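Long-range contacts in hypothetical protein (Yersinia pestis, PDB 3V4H), which probably assembles into hexameric rings that stack into the inner tube of the type VI secretion apparatus, as other Hcp proteins do: residues I49-W54 / F80-Y85; H84-A89 / P145-R150; E119-K124 / M156-V161. All coordinates share one frame; numbering follows the deposited sequence. Where two conformers were deposited one is given.

Interaction 1. Residues I49-W54 / F80-Y85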
loop_
_atom_site.group_PDB
_atom_site.type_symbol
_atom_site.label_atom_id
_atom_site.label_comp_id
_atom_site.label_asym_id
_atom_site.label_seq_id
_atom_site.Cartn_x
_atom_site.Cartn_y
_atom_site.Cartn_z
ATOM N N ILE A 49 -14.159 17.730 24.535
ATOM C CA ILE A 49 -13.141 17.505 23.493
ATOM C C ILE A 49 -13.781 17.348 22.121
ATOM O O ILE A 49 -14.636 16.487 21.916
ATOM C CB ILE A 49 -12.267 16.270 23.808
ATOM C CG1 ILE A 49 -11.565 16.448 25.156
ATOM C CG2 ILE A 49 -11.205 16.095 22.727
ATOM C CD1 ILE A 49 -11.241 15.174 25.930
ATOM N N GLN A 50 -13.362 18.162 21.165
ATOM C CA GLN A 50 -13.811 17.992 19.774
ATOM C C GLN A 50 -13.103 16.830 19.101
ATOM O O GLN A 50 -11.867 16.754 19.103
ATOM C CB GLN A 50 -13.568 19.266 18.959
ATOM C CG GLN A 50 -14.179 20.445 19.664
ATOM C CD GLN A 50 -14.785 21.476 18.745
ATOM O OE1 GLN A 50 -15.841 22.023 19.051
ATOM N NE2 GLN A 50 -14.114 21.756 17.618
ATOM N N VAL A 51 -13.878 15.946 18.484
ATOM C CA VAL A 51 -13.341 14.731 17.890
ATOM C C VAL A 51 -13.242 14.924 16.379
ATOM O O VAL A 51 -14.166 15.434 15.726
ATOM C CB VAL A 51 -14.206 13.521 18.225
ATOM C CG1 VAL A 51 -13.734 12.272 17.516
ATOM C CG2 VAL A 51 -14.153 13.274 19.736
ATOM N N LEU A 52 -12.125 14.458 15.840
ATOM C CA LEU A 52 -11.823 14.515 14.409
ATOM C C LEU A 52 -12.149 13.198 13.735
ATOM O O LEU A 52 -12.486 13.169 12.576
ATOM C CB LEU A 52 -10.306 14.802 14.260
ATOM C CG LEU A 52 -9.783 16.144 14.840
ATOM C CD1 LEU A 52 -8.271 16.308 14.642
ATOM C CD2 LEU A 52 -10.541 17.319 14.232
ATOM N N ALA A 53 -12.054 12.069 14.444
ATOM C CA ALA A 53 -12.305 10.788 13.785
ATOM C C ALA A 53 -12.404 9.759 14.902
ATOM O O ALA A 53 -11.985 10.082 16.029
ATOM C CB ALA A 53 -11.101 10.436 12.842
ATOM N N TRP A 54 -13.033 8.633 14.619
ATOM C CA TRP A 54 -13.223 7.566 15.608
ATOM C C TRP A 54 -13.505 6.248 14.994
ATOM O O TRP A 54 -13.899 6.158 13.852
ATOM C CB TRP A 54 -14.377 7.911 16.583
ATOM C CG TRP A 54 -15.717 7.976 15.919
ATOM C CD1 TRP A 54 -16.198 8.973 15.082
ATOM C CD2 TRP A 54 -16.796 6.995 15.989
ATOM N NE1 TRP A 54 -17.449 8.668 14.655
ATOM C CE2 TRP A 54 -17.867 7.504 15.167
ATOM C CE3 TRP A 54 -16.973 5.808 16.647
ATOM C CZ2 TRP A 54 -19.073 6.812 15.010
ATOM C CZ3 TRP A 54 -18.192 5.117 16.496
ATOM C CH2 TRP A 54 -19.205 5.608 15.719
ATOM N N PHE A 80 -12.439 1.637 22.285
ATOM C CA PHE A 80 -12.961 2.798 21.498
ATOM C C PHE A 80 -11.736 3.611 21.193
ATOM O O PHE A 80 -10.823 3.659 22.019
ATOM C CB PHE A 80 -13.978 3.621 22.299
ATOM C CG PHE A 80 -14.731 4.653 21.474
ATOM C CD1 PHE A 80 -15.831 4.301 20.708
ATOM C CD2 PHE A 80 -14.324 5.958 21.483
ATOM C CE1 PHE A 80 -16.514 5.256 20.002
ATOM C CE2 PHE A 80 -15.011 6.912 20.765
ATOM C CZ PHE A 80 -16.077 6.553 20.004
ATOM N N CYS A 81 -11.709 4.180 19.971
ATOM C CA CYS A 81 -10.622 4.971 19.405
ATOM C C CYS A 81 -11.177 6.327 18.990
ATOM O O CYS A 81 -12.303 6.396 18.444
ATOM C CB CYS A 81 -10.069 4.310 18.117
ATOM S SG CYS A 81 -9.017 2.842 18.379
ATOM N N PHE A 82 -10.447 7.395 19.312
ATOM C CA PHE A 82 -10.715 8.720 18.714
ATOM C C PHE A 82 -9.436 9.507 18.587
ATOM O O PHE A 82 -8.449 9.221 19.289
ATOM C CB PHE A 82 -11.753 9.527 19.496
ATOM C CG PHE A 82 -11.291 10.059 20.793
ATOM C CD1 PHE A 82 -10.815 11.361 20.895
ATOM C CD2 PHE A 82 -11.403 9.303 21.953
ATOM C CE1 PHE A 82 -10.385 11.873 22.116
ATOM C CE2 PHE A 82 -10.958 9.787 23.168
ATOM C CZ PHE A 82 -10.449 11.075 23.255
ATOM N N ALA A 83 -9.504 10.491 17.698
ATOM C CA ALA A 83 -8.496 11.486 17.403
ATOM C C ALA A 83 -8.981 12.891 17.762
ATOM O O ALA A 83 -10.147 13.266 17.485
ATOM C CB ALA A 83 -8.193 11.473 15.887
ATOM N N HIS A 84 -8.087 13.714 18.300
ATOM C CA HIS A 84 -8.337 15.163 18.492
ATOM C C HIS A 84 -7.048 15.929 18.292
ATOM O O HIS A 84 -5.982 15.341 18.258
ATOM C CB HIS A 84 -8.929 15.433 19.909
ATOM C CG HIS A 84 -7.955 15.184 21.044
ATOM N ND1 HIS A 84 -7.647 16.127 21.959
ATOM C CD2 HIS A 84 -7.152 14.086 21.332
ATOM C CE1 HIS A 84 -6.703 15.636 22.780
ATOM N NE2 HIS A 84 -6.418 14.391 22.409
ATOM N N TYR A 85 -7.125 17.251 18.125
ATOM C CA TYR A 85 -5.928 18.070 18.188
ATOM C C TYR A 85 -5.320 18.030 19.574
ATOM O O TYR A 85 -6.032 17.816 20.573
ATOM C CB TYR A 85 -6.267 19.503 17.825
ATOM C CG TYR A 85 -6.640 19.640 16.373
ATOM C CD1 TYR A 85 -5.773 19.200 15.380
ATOM C CD2 TYR A 85 -7.861 20.181 16.000
ATOM C CE1 TYR A 85 -6.104 19.289 14.037
ATOM C CE2 TYR A 85 -8.196 20.321 14.656
ATOM C CZ TYR A 85 -7.320 19.865 13.680
ATOM O OH TYR A 85 -7.658 19.985 12.348
HETATM O O HOH W 1 -9.828 18.217 18.206
#

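Interaction 2. Residues H84-A89 / P145-R150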
loop_
_atom_site.group_PDB
_atom_site.type_symbol
_atom_site.label_atom_id
_atom_site.label_comp_id
_atom_site.label_asym_id
_atom_site.label_seq_id
_atom_site.Cartn_x
_atom_site.Cartn_y
_atom_site.Cartn_z
ATOM N N HIS A 84 -8.087 13.714 18.300
ATOM C CA HIS A 84 -8.337 15.163 18.492
ATOM C C HIS A 84 -7.048 15.929 18.292
ATOM O O HIS A 84 -5.982 15.341 18.258
ATOM C CB HIS A 84 -8.929 15.433 19.909
ATOM C CG HIS A 84 -7.955 15.184 21.044
ATOM N ND1 HIS A 84 -7.647 16.127 21.959
ATOM C CD2 HIS A 84 -7.152 14.086 21.332
ATOM C CE1 HIS A 84 -6.703 15.636 22.780
ATOM N NE2 HIS A 84 -6.418 14.391 22.409
ATOM N N TYR A 85 -7.125 17.251 18.125
ATOM C CA TYR A 85 -5.928 18.070 18.188
ATOM C C TYR A 85 -5.320 18.030 19.574
ATOM O O TYR A 85 -6.032 17.816 20.573
ATOM C CB TYR A 85 -6.267 19.503 17.825
ATOM C CG TYR A 85 -6.640 19.640 16.373
ATOM C CD1 TYR A 85 -5.773 19.200 15.380
ATOM C CD2 TYR A 85 -7.861 20.181 16.000
ATOM C CE1 TYR A 85 -6.104 19.289 14.037
ATOM C CE2 TYR A 85 -8.196 20.321 14.656
ATOM C CZ TYR A 85 -7.320 19.865 13.680
ATOM O OH TYR A 85 -7.658 19.985 12.348
ATOM N N ILE A 86 -4.008 18.230 19.648
ATOM C CA ILE A 86 -3.341 18.271 20.955
ATOM C C ILE A 86 -3.901 19.495 21.637
ATOM O O ILE A 86 -3.990 20.566 21.037
ATOM C CB ILE A 86 -1.810 18.224 20.877
ATOM C CG1 ILE A 86 -1.395 16.797 20.433
ATOM C CG2 ILE A 86 -1.155 18.559 22.244
ATOM C CD1 ILE A 86 0.064 16.689 20.040
ATOM N N ASP A 87 -4.403 19.291 22.848
ATOM C CA ASP A 87 -5.131 20.333 23.520
ATOM C C ASP A 87 -4.993 20.193 25.035
ATOM O O ASP A 87 -4.166 19.422 25.523
ATOM C CB ASP A 87 -6.602 20.377 23.051
ATOM C CG ASP A 87 -7.363 19.070 23.281
ATOM O OD1 ASP A 87 -6.992 18.244 24.137
ATOM O OD2 ASP A 87 -8.351 18.852 22.548
ATOM N N LYS A 88 -5.797 20.989 25.740
ATOM C CA LYS A 88 -5.921 21.011 27.209
ATOM C C LYS A 88 -6.063 19.614 27.850
ATOM O O LYS A 88 -5.493 19.350 28.909
ATOM C CB LYS A 88 -7.117 21.922 27.528
ATOM C CG LYS A 88 -7.517 22.092 28.962
ATOM C CD LYS A 88 -8.617 23.132 29.080
ATOM C CE LYS A 88 -8.933 23.337 30.540
ATOM N NZ LYS A 88 -10.159 24.138 30.783
ATOM N N ALA A 89 -6.766 18.709 27.180
ATOM C CA ALA A 89 -6.948 17.338 27.660
ATOM C C ALA A 89 -5.719 16.437 27.541
ATOM O O ALA A 89 -5.573 15.508 28.323
ATOM C CB ALA A 89 -8.115 16.694 26.942
ATOM N N PRO A 145 -0.771 19.576 15.490
ATOM C CA PRO A 145 -0.571 18.160 15.664
ATOM C C PRO A 145 -1.786 17.492 16.270
ATOM O O PRO A 145 -2.645 18.140 16.857
ATOM C CB PRO A 145 0.598 18.105 16.647
ATOM C CG PRO A 145 0.498 19.395 17.381
ATOM C CD PRO A 145 0.211 20.339 16.265
ATOM N N ARG A 146 -1.882 16.188 16.128
ATOM C CA ARG A 146 -3.058 15.529 16.629
ATOM C C ARG A 146 -2.667 14.286 17.355
ATOM O O ARG A 146 -1.534 13.870 17.289
ATOM C CB ARG A 146 -3.997 15.205 15.501
ATOM C CG ARG A 146 -3.488 14.220 14.490
ATOM C CD ARG A 146 -4.548 14.095 13.409
ATOM N NE ARG A 146 -4.630 15.304 12.592
ATOM C CZ ARG A 146 -5.632 15.598 11.755
ATOM N NH1 ARG A 146 -6.686 14.784 11.636
ATOM N NH2 ARG A 146 -5.590 16.722 11.032
ATOM N N GLU A 147 -3.631 13.677 18.001
ATOM C CA GLU A 147 -3.373 12.568 18.860
ATOM C C GLU A 147 -4.576 11.588 18.812
ATOM O O GLU A 147 -5.724 11.984 18.767
ATOM C CB GLU A 147 -3.186 13.195 20.252
ATOM C CG GLU A 147 -3.277 12.316 21.439
ATOM C CD GLU A 147 -2.985 13.114 22.730
ATOM O OE1 GLU A 147 -1.786 13.367 22.982
ATOM O OE2 GLU A 147 -3.953 13.496 23.459
ATOM N N GLU A 148 -4.266 10.321 18.724
ATOM C CA GLU A 148 -5.225 9.287 18.753
ATOM C C GLU A 148 -5.215 8.713 20.167
ATOM O O GLU A 148 -4.145 8.461 20.754
ATOM C CB GLU A 148 -4.875 8.218 17.733
ATOM C CG GLU A 148 -5.568 6.906 18.023
ATOM C CD GLU A 148 -5.281 5.829 17.007
ATOM O OE1 GLU A 148 -5.051 4.677 17.493
ATOM O OE2 GLU A 148 -5.305 6.139 15.759
ATOM N N ILE A 149 -6.419 8.489 20.688
ATOM C CA ILE A 149 -6.647 7.910 22.016
ATOM C C ILE A 149 -7.548 6.685 21.827
ATOM O O ILE A 149 -8.527 6.749 21.042
ATOM C CB ILE A 149 -7.252 8.957 22.958
ATOM C CG1 ILE A 149 -6.168 9.978 23.327
ATOM C CG2 ILE A 149 -7.798 8.300 24.226
ATOM C CD1 ILE A 149 -6.678 11.392 23.408
ATOM N N ARG A 150 -7.105 5.567 22.409
ATOM C CA ARG A 150 -7.876 4.351 22.586
ATOM C C ARG A 150 -8.147 4.094 24.057
ATOM O O ARG A 150 -7.308 4.413 24.896
ATOM C CB ARG A 150 -7.092 3.163 22.087
ATOM C CG ARG A 150 -6.637 3.397 20.679
ATOM C CD ARG A 150 -6.203 2.137 19.987
ATOM N NE ARG A 150 -5.760 2.477 18.638
ATOM C CZ ARG A 150 -5.305 1.599 17.758
ATOM N NH1 ARG A 150 -5.225 0.308 18.072
ATOM N NH2 ARG A 150 -4.930 2.019 16.557
#

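Interaction 3. Residues E119-K124 / M156-V161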
loop_
_atom_site.group_PDB
_atom_site.type_symbol
_atom_site.label_atom_id
_atom_site.label_comp_id
_atom_site.label_asym_id
_atom_site.label_seq_id
_atom_site.Cartn_x
_atom_site.Cartn_y
_atom_site.Cartn_z
ATOM N N GLU A 119 -28.607 15.822 18.239
ATOM C CA GLU A 119 -27.594 14.908 18.727
ATOM C C GLU A 119 -28.102 13.502 18.507
ATOM O O GLU A 119 -28.823 12.976 19.346
ATOM C CB GLU A 119 -27.280 15.202 20.169
ATOM C CG GLU A 119 -26.604 16.565 20.273
ATOM C CD GLU A 119 -26.309 16.996 21.673
ATOM O OE1 GLU A 119 -26.802 16.317 22.592
ATOM O OE2 GLU A 119 -25.579 18.020 21.833
ATOM N N TYR A 120 -27.767 12.886 17.360
ATOM C CA TYR A 120 -28.541 11.716 16.946
ATOM C C TYR A 120 -27.927 10.424 17.418
ATOM O O TYR A 120 -28.591 9.403 17.395
ATOM C CB TYR A 120 -28.798 11.700 15.450
ATOM C CG TYR A 120 -27.563 11.539 14.628
ATOM C CD1 TYR A 120 -27.169 10.290 14.258
ATOM C CD2 TYR A 120 -26.786 12.625 14.230
ATOM C CE1 TYR A 120 -26.044 10.079 13.523
ATOM C CE2 TYR A 120 -25.635 12.440 13.462
ATOM C CZ TYR A 120 -25.280 11.129 13.118
ATOM O OH TYR A 120 -24.203 10.754 12.355
ATOM N N LEU A 121 -26.675 10.439 17.854
ATOM C CA LEU A 121 -26.057 9.231 18.415
ATOM C C LEU A 121 -25.228 9.571 19.640
ATOM O O LEU A 121 -24.372 10.485 19.624
ATOM C CB LEU A 121 -25.176 8.557 17.366
ATOM C CG LEU A 121 -24.317 7.384 17.853
ATOM C CD1 LEU A 121 -25.195 6.172 18.024
ATOM C CD2 LEU A 121 -23.136 7.069 16.938
ATOM N N THR A 122 -25.474 8.862 20.720
ATOM C CA THR A 122 -24.694 9.049 21.918
ATOM C C THR A 122 -24.225 7.701 22.385
ATOM O O THR A 122 -24.984 6.715 22.405
ATOM C CB THR A 122 -25.472 9.815 23.000
ATOM O OG1 THR A 122 -26.494 8.980 23.509
ATOM C CG2 THR A 122 -26.121 11.070 22.456
ATOM N N ILE A 123 -22.953 7.616 22.729
ATOM C CA ILE A 123 -22.427 6.389 23.324
ATOM C C ILE A 123 -21.813 6.794 24.641
ATOM O O ILE A 123 -20.991 7.717 24.706
ATOM C CB ILE A 123 -21.338 5.693 22.474
ATOM C CG1 ILE A 123 -21.830 5.468 21.057
ATOM C CG2 ILE A 123 -21.001 4.323 23.091
ATOM C CD1 ILE A 123 -20.770 5.029 20.047
ATOM N N LYS A 124 -22.242 6.130 25.708
ATOM C CA LYS A 124 -21.761 6.441 27.008
ATOM C C LYS A 124 -21.012 5.204 27.458
ATOM O O LYS A 124 -21.498 4.109 27.258
ATOM C CB LYS A 124 -22.934 6.711 27.935
ATOM C CG LYS A 124 -23.891 7.812 27.468
ATOM C CD LYS A 124 -25.057 7.940 28.458
ATOM C CE LYS A 124 -26.215 8.783 27.931
ATOM N NZ LYS A 124 -25.789 9.937 27.086
ATOM N N MET A 156 -21.071 -0.160 28.168
ATOM C CA MET A 156 -21.434 0.953 27.301
ATOM C C MET A 156 -22.922 0.958 26.996
ATOM O O MET A 156 -23.557 -0.081 27.014
ATOM C CB MET A 156 -20.648 0.869 25.972
ATOM C CG MET A 156 -20.921 -0.338 25.074
ATOM S SD MET A 156 -22.424 -0.249 24.065
ATOM C CE MET A 156 -22.245 1.378 23.413
ATOM N N THR A 157 -23.452 2.124 26.641
ATOM C CA THR A 157 -24.802 2.246 26.106
ATOM C C THR A 157 -24.731 3.013 24.810
ATOM O O THR A 157 -23.988 3.991 24.726
ATOM C CB THR A 157 -25.691 2.975 27.103
ATOM O OG1 THR A 157 -26.000 2.072 28.185
ATOM C CG2 THR A 157 -27.003 3.416 26.471
ATOM N N GLN A 158 -25.474 2.581 23.791
ATOM C CA GLN A 158 -25.525 3.337 22.549
ATOM C C GLN A 158 -26.960 3.688 22.281
ATOM O O GLN A 158 -27.813 2.792 22.217
ATOM C CB GLN A 158 -24.945 2.487 21.395
ATOM C CG GLN A 158 -24.980 3.117 20.028
ATOM C CD GLN A 158 -24.782 2.080 18.917
ATOM O OE1 GLN A 158 -25.513 1.102 18.840
ATOM N NE2 GLN A 158 -23.782 2.287 18.090
ATOM N N ASP A 159 -27.226 4.987 22.125
ATOM C CA ASP A 159 -28.565 5.497 21.819
ATOM C C ASP A 159 -28.588 6.191 20.480
ATOM O O ASP A 159 -27.779 7.104 20.237
ATOM C CB ASP A 159 -29.000 6.529 22.848
ATOM C CG ASP A 159 -29.189 5.947 24.260
ATOM O OD1 ASP A 159 -29.774 4.862 24.450
ATOM O OD2 ASP A 159 -28.730 6.614 25.193
ATOM N N TYR A 160 -29.493 5.768 19.605
ATOM C CA TYR A 160 -29.737 6.467 18.358
ATOM C C TYR A 160 -31.121 7.131 18.414
ATOM O O TYR A 160 -32.153 6.469 18.688
ATOM C CB TYR A 160 -29.646 5.432 17.210
ATOM C CG TYR A 160 -29.936 6.019 15.852
ATOM C CD1 TYR A 160 -28.917 6.501 15.073
ATOM C CD2 TYR A 160 -31.241 6.107 15.358
ATOM C CE1 TYR A 160 -29.173 7.102 13.860
ATOM C CE2 TYR A 160 -31.510 6.709 14.131
ATOM C CZ TYR A 160 -30.434 7.186 13.380
ATOM O OH TYR A 160 -30.625 7.766 12.131
ATOM N N VAL A 161 -31.148 8.422 18.164
ATOM C CA VAL A 161 -32.304 9.236 18.397
ATOM C C VAL A 161 -32.938 9.507 17.037
ATOM O O VAL A 161 -32.262 10.001 16.151
ATOM C CB VAL A 161 -31.875 10.566 19.083
ATOM C CG1 VAL A 161 -33.048 11.530 19.195
ATOM C CG2 VAL A 161 -31.252 10.319 20.470
#

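Interaction 1. Residues I49-W54 / F80-Y85
Ala83 is held by both of the direct backbone hydrogen bonds that join residues 49-54 to 80-85. Leu52 N gives an almost straight bond (177°) to Ala83 O at 2.8 Å, and Ala83 N donates to Ala53 O at 3.0 Å. Beyond them the backbones are joined through a water, which donates to Gln50 O (2.7 Å) and accepts from Tyr85 N (2.9 Å).

The aromatic contacts lie at the two ends. Leu52 CD1 sits over the centre of the Tyr85 ring, 3.7 Å from its centroid, a CH-pi contact, while CD2 reaches the CE2 side of the same ring. At the other end Phe80 and the six-membered ring of Trp54 meet rim to rim, with centroids 5.6 Å apart and planes only 22° from parallel; Phe80 CG, anti to its own N (chi1 -169°), lets CE1 reach Trp54 CE3.

The aliphatic side chains pack on rings and on CB atoms. Ile49 CG2 comes within 3.6 Å of His84 ND1, which bonds to Asp87 while NE2 bonds to Glu147; Val51 CG1 lies 3.9 Å from Phe82 CB, the side chains crossing at roughly a right angle.

Here the chain crosses from one sheet to the other: Ile49 and Val51 bond through their backbones to strand 29-33, whereas strand 53-59 pairs onward with a strand of the second subunit. Trp54 and Phe80 both meet Phe108 of strand 103-111.

Interaction 2. Residues H84-A89 / P145-R150
Pro145 meets Ile86 just where the antiparallel pairing of strands 76-85 and 146-152, the two inner strands of the four-stranded sheet in this Hcp fold, runs out. Pro145 O accepts from Ile86 N at 3.1 Å and also lies at the edge of the Tyr85 ring; Pro145 CB touches Ile86 CD1 at 3.7 Å. Both residues pack on the third subunit, Pro145 on its Tyr120 and Ile86 on its Trp54.

Arg146 and Tyr85 form a non-hydrogen-bonded pair whose side chains diverge at first. A bend in the arginine (chi3 71°) returns NH2 to 4.0 Å from Tyr85 CE1, which lies over one face of the guanidinium, the two planes being steeply inclined (77°).

Glu147 is the hydrogen-bonded partner of His84: His84 N reaches Glu147 O at 3.0 Å, and Glu147 N reaches His84 O at 2.9 Å. Its extended side chain runs alongside the imidazole, and OE2 takes a bent bond from His84 NE2 (2.8 Å) on its anti side but well out of the carboxylate plane, as well as one from Ser90. Glu147 OE1 is buried and has no partner.

Ile149 presses CD1 against the ring, 3.2 Å from His84 NE2. Gripped by two carboxylates, the imidazole is probably inclined to carry a positive charge: His84 ND1 donates in the ring plane to Asp87 OD2, 2.9 Å away at 161°.

Interaction 3. Residues E119-K124 / M156-V161
Tyr120, Lys124 and Asp159 bury the most surface where residues 119-124 run antiparallel to 156-161, the segment axes 4.6 Å apart and at 175° to each other. The pair lies inside the six-stranded sheet, between strands 103-111 and 171-178.

Tyr120 opens the pairing by accepting from Val161 N at its O (2.8 Å). Its CG stands between its own N and carbonyl carbon (chi1 66°), a position that presents the ring edge to Tyr160, with Tyr120 CD1 3.8 Å from Tyr160 CE1. Tyr120 and Leu121 both face Leu110, a classic beta bulge, and the Tyr120 ring also meets Lys112 in a cation-pi contact and Pro145 of the second subunit.

Asp159 is bonded both ways to Thr122; the bond from Asp159 N to Thr122 O (2.8 Å) is almost straight. Asp159 CB approaches Thr122 OG1 at 3.6 Å, the side chains meeting at a slant, and OD1 bonds to Ser174 on the next strand. Lys124 exchanges two backbone bonds with Thr157. Its side chain shares a face with Asp159, yet NZ stays 4.8 Å from Asp159 OD2 and binds Gln107 instead.

The face of Leu121, Ile123, Gln158 and Tyr160 is buried. There Leu121 CD1 lies 3.7 Å from Gln158 CG, while Gln158 and Tyr160 pack on Pro91 of the second subunit.

The chemistry is thus divided by face. Charged and hydroxyl groups collect beside Asp159, where Lys124 probably gives a mild electrostatic attraction rather than a salt bridge. The buried face relies on apolar contacts and has Gln158 NE2 buried with no partner in the model; all five hydrogen bonds between the segments are backbone ones.

Interactions 1 and 2 adjoin, their centres 7 Å apart, and share His84 and Tyr85: strand 76-85 is flanked by one partner in each. Between them lie a probable hydrogen bond from Ile149 N to Phe82 O (2.6 Å) and packing of Ile49 CD1 on Ala89 CB (3.6 Å). Interaction 3 lies in the six-stranded sheet, which interaction 1 also reaches through strand 49-50; their centres are about 16 Å apart, and they touch where Phe80 CE1 meets Ile123 CD1 (4.3 Å). Interactions 2 and 3 lie on opposite sides of the chain's centre, nearest atoms about 12 Å apart, yet they join across the subunit interface, Pro145 and Ile86 of one copy packing on Tyr120 and Leu121 of the next.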